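Side-chain contact in IclR transcriptional regulator (Thermotoga maritima, PDB 1MKM), which probably binds DNA through a winged helix-turn-helix domain and represses transcription, as a zinc-containing member of the IclR family: residues 98-103 with 109-114. Residues are numbered along the deposited sequence; the frame is centred on the assembly and turned at random.
Sequences TVHLIL and GVYIDK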
loop_
_atom_site.group_PDB
_atom_site.type_symbol
_atom_site.label_atom_id
_atom_site.label_comp_id
_atom_site.label_asym_id
_atom_site.label_seq_id
_atom_site.Cartn_x
_atom_site.Cartn_y
_atom_site.Cartn_z
ATOM N N THR B 98 -2.163 -5.132 24.529
ATOM C CA THR B 98 -0.809 -4.644 24.316
ATOM C C THR B 98 -0.013 -4.989 25.582
ATOM O O THR B 98 -0.536 -4.925 26.694
ATOM C CB THR B 98 -0.820 -3.126 24.084
ATOM O OG1 THR B 98 -1.591 -2.839 22.908
ATOM C CG2 THR B 98 0.583 -2.590 23.907
ATOM N N VAL B 99 1.245 -5.369 25.390
ATOM C CA VAL B 99 2.149 -5.769 26.466
ATOM C C VAL B 99 3.389 -4.871 26.463
ATOM O O VAL B 99 3.924 -4.580 25.397
ATOM C CB VAL B 99 2.616 -7.225 26.240
ATOM C CG1 VAL B 99 3.552 -7.684 27.365
ATOM C CG2 VAL B 99 1.403 -8.134 26.121
ATOM N N HIS B 100 3.841 -4.434 27.640
ATOM C CA HIS B 100 5.037 -3.596 27.737
ATOM C C HIS B 100 6.053 -4.231 28.659
ATOM O O HIS B 100 5.711 -5.028 29.530
ATOM C CB HIS B 100 4.712 -2.203 28.292
ATOM C CG HIS B 100 3.821 -1.390 27.412
ATOM N ND1 HIS B 100 4.305 -0.571 26.414
ATOM C CD2 HIS B 100 2.472 -1.274 27.375
ATOM C CE1 HIS B 100 3.294 0.016 25.799
ATOM N NE2 HIS B 100 2.169 -0.393 26.361
ATOM N N LEU B 101 7.313 -3.873 28.452
ATOM C CA LEU B 101 8.407 -4.352 29.283
ATOM C C LEU B 101 9.282 -3.137 29.524
ATOM O O LEU B 101 9.911 -2.628 28.588
ATOM C CB LEU B 101 9.227 -5.432 28.569
ATOM C CG LEU B 101 10.442 -5.899 29.390
ATOM C CD1 LEU B 101 9.941 -6.679 30.574
ATOM C CD2 LEU B 101 11.407 -6.762 28.558
ATOM N N ILE B 102 9.311 -2.653 30.762
ATOM C CA ILE B 102 10.126 -1.486 31.079
ATOM C C ILE B 102 11.374 -1.865 31.847
ATOM O O ILE B 102 11.309 -2.649 32.793
ATOM C CB ILE B 102 9.340 -0.434 31.892
ATOM C CG1 ILE B 102 9.237 -0.849 33.356
ATOM C CG2 ILE B 102 7.947 -0.292 31.329
ATOM C CD1 ILE B 102 8.553 0.203 34.227
ATOM N N LEU B 103 12.508 -1.313 31.418
ATOM C CA LEU B 103 13.814 -1.563 32.053
ATOM C C LEU B 103 14.031 -0.556 33.164
ATOM O O LEU B 103 13.910 0.639 32.933
ATOM C CB LEU B 103 14.947 -1.405 31.029
ATOM C CG LEU B 103 16.402 -1.540 31.493
ATOM C CD1 LEU B 103 16.694 -2.976 31.920
ATOM C CD2 LEU B 103 17.327 -1.140 30.348
ATOM N N GLY B 109 12.041 4.537 34.277
ATOM C CA GLY B 109 11.917 3.291 33.554
ATOM C C GLY B 109 12.027 3.597 32.069
ATOM O O GLY B 109 11.794 4.729 31.635
ATOM N N VAL B 110 12.401 2.593 31.287
ATOM C CA VAL B 110 12.512 2.769 29.846
ATOM C C VAL B 110 11.818 1.630 29.103
ATOM O O VAL B 110 11.977 0.458 29.441
ATOM C CB VAL B 110 13.982 2.791 29.348
ATOM C CG1 VAL B 110 13.988 3.216 27.900
ATOM C CG2 VAL B 110 14.837 3.707 30.187
ATOM N N TYR B 111 11.049 1.973 28.087
ATOM C CA TYR B 111 10.384 0.946 27.302
ATOM C C TYR B 111 11.440 0.219 26.468
ATOM O O TYR B 111 12.087 0.810 25.603
ATOM C CB TYR B 111 9.342 1.587 26.412
ATOM C CG TYR B 111 8.087 1.960 27.151
ATOM C CD1 TYR B 111 7.538 3.229 27.030
ATOM C CD2 TYR B 111 7.425 1.026 27.956
ATOM C CE1 TYR B 111 6.352 3.560 27.687
ATOM C CE2 TYR B 111 6.252 1.351 28.618
ATOM C CZ TYR B 111 5.725 2.616 28.479
ATOM O OH TYR B 111 4.579 2.955 29.151
ATOM N N ILE B 112 11.636 -1.061 26.747
ATOM C CA ILE B 112 12.636 -1.817 26.023
ATOM C C ILE B 112 12.050 -2.865 25.096
ATOM O O ILE B 112 12.781 -3.543 24.382
ATOM C CB ILE B 112 13.646 -2.461 27.001
ATOM C CG1 ILE B 112 12.903 -3.069 28.197
ATOM C CG2 ILE B 112 14.649 -1.404 27.471
ATOM C CD1 ILE B 112 13.771 -3.914 29.086
ATOM N N ASP B 113 10.728 -2.993 25.114
ATOM C CA ASP B 113 10.018 -3.918 24.235
ATOM C C ASP B 113 8.515 -3.681 24.351
ATOM O O ASP B 113 8.012 -3.294 25.407
ATOM C CB ASP B 113 10.327 -5.375 24.587
ATOM C CG ASP B 113 10.093 -6.323 23.412
ATOM O OD1 ASP B 113 9.224 -6.037 22.567
ATOM O OD2 ASP B 113 10.777 -7.364 23.333
ATOM N N LYS B 114 7.794 -3.897 23.261
ATOM C CA LYS B 114 6.355 -3.708 23.282
ATOM C C LYS B 114 5.695 -4.552 22.196
ATOM O O LYS B 114 6.127 -4.554 21.036
ATOM C CB LYS B 114 6.009 -2.216 23.084
ATOM C CG LYS B 114 4.515 -1.893 23.012
ATOM C CD LYS B 114 4.288 -0.524 22.377
ATOM C CE LYS B 114 2.846 -0.064 22.512
ATOM N NZ LYS B 114 2.595 1.251 21.849
#
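Leu-103 N gives to Val-110 O at 2.7 Å, and Val-110 N returns to Leu-103 O at 3.0 Å. Further along, Leu-101 O takes the amide of Ile-112 almost straight (N-H...O 169°), whereas Leu-101 N reaches Asp-113 O at 3.2 Å with a bent 140°. Since Ile-112 and Asp-113 both face Leu-101, this is a classic beta bulge, set in the antiparallel hairpin of strands 98-105 and 108-115 within the GAF-like IclR C-terminal domain. At the bulge Ile-112 puts CD1 against Leu-103 CB, a tight 3.4 Å, and beside Leu-101 CD2. On the face carrying His-100, the imidazole and the Tyr-111 ring meet obliquely, with Tyr-111 OH over one imidazole face; that phenol side chain lies about 5 Å from a bound zinc ion. Lys-114, extended with CG anti to the backbone N (chi1 177°), runs alongside His-100, CE 3.3 Å from His-100 CE1, and NZ hydrogen-bonds Ser-125 OG. Cutting this side chain back to alanine would probably leave Ser-125 OG without its lysine partner and uncover one flank of the imidazole. His-100 and Ile-102 make backbone bonds with Ser-216 and Gly-214 of strand 211-220. Asp-113 OD2 is hydrogen-bonded to His-85 ND1.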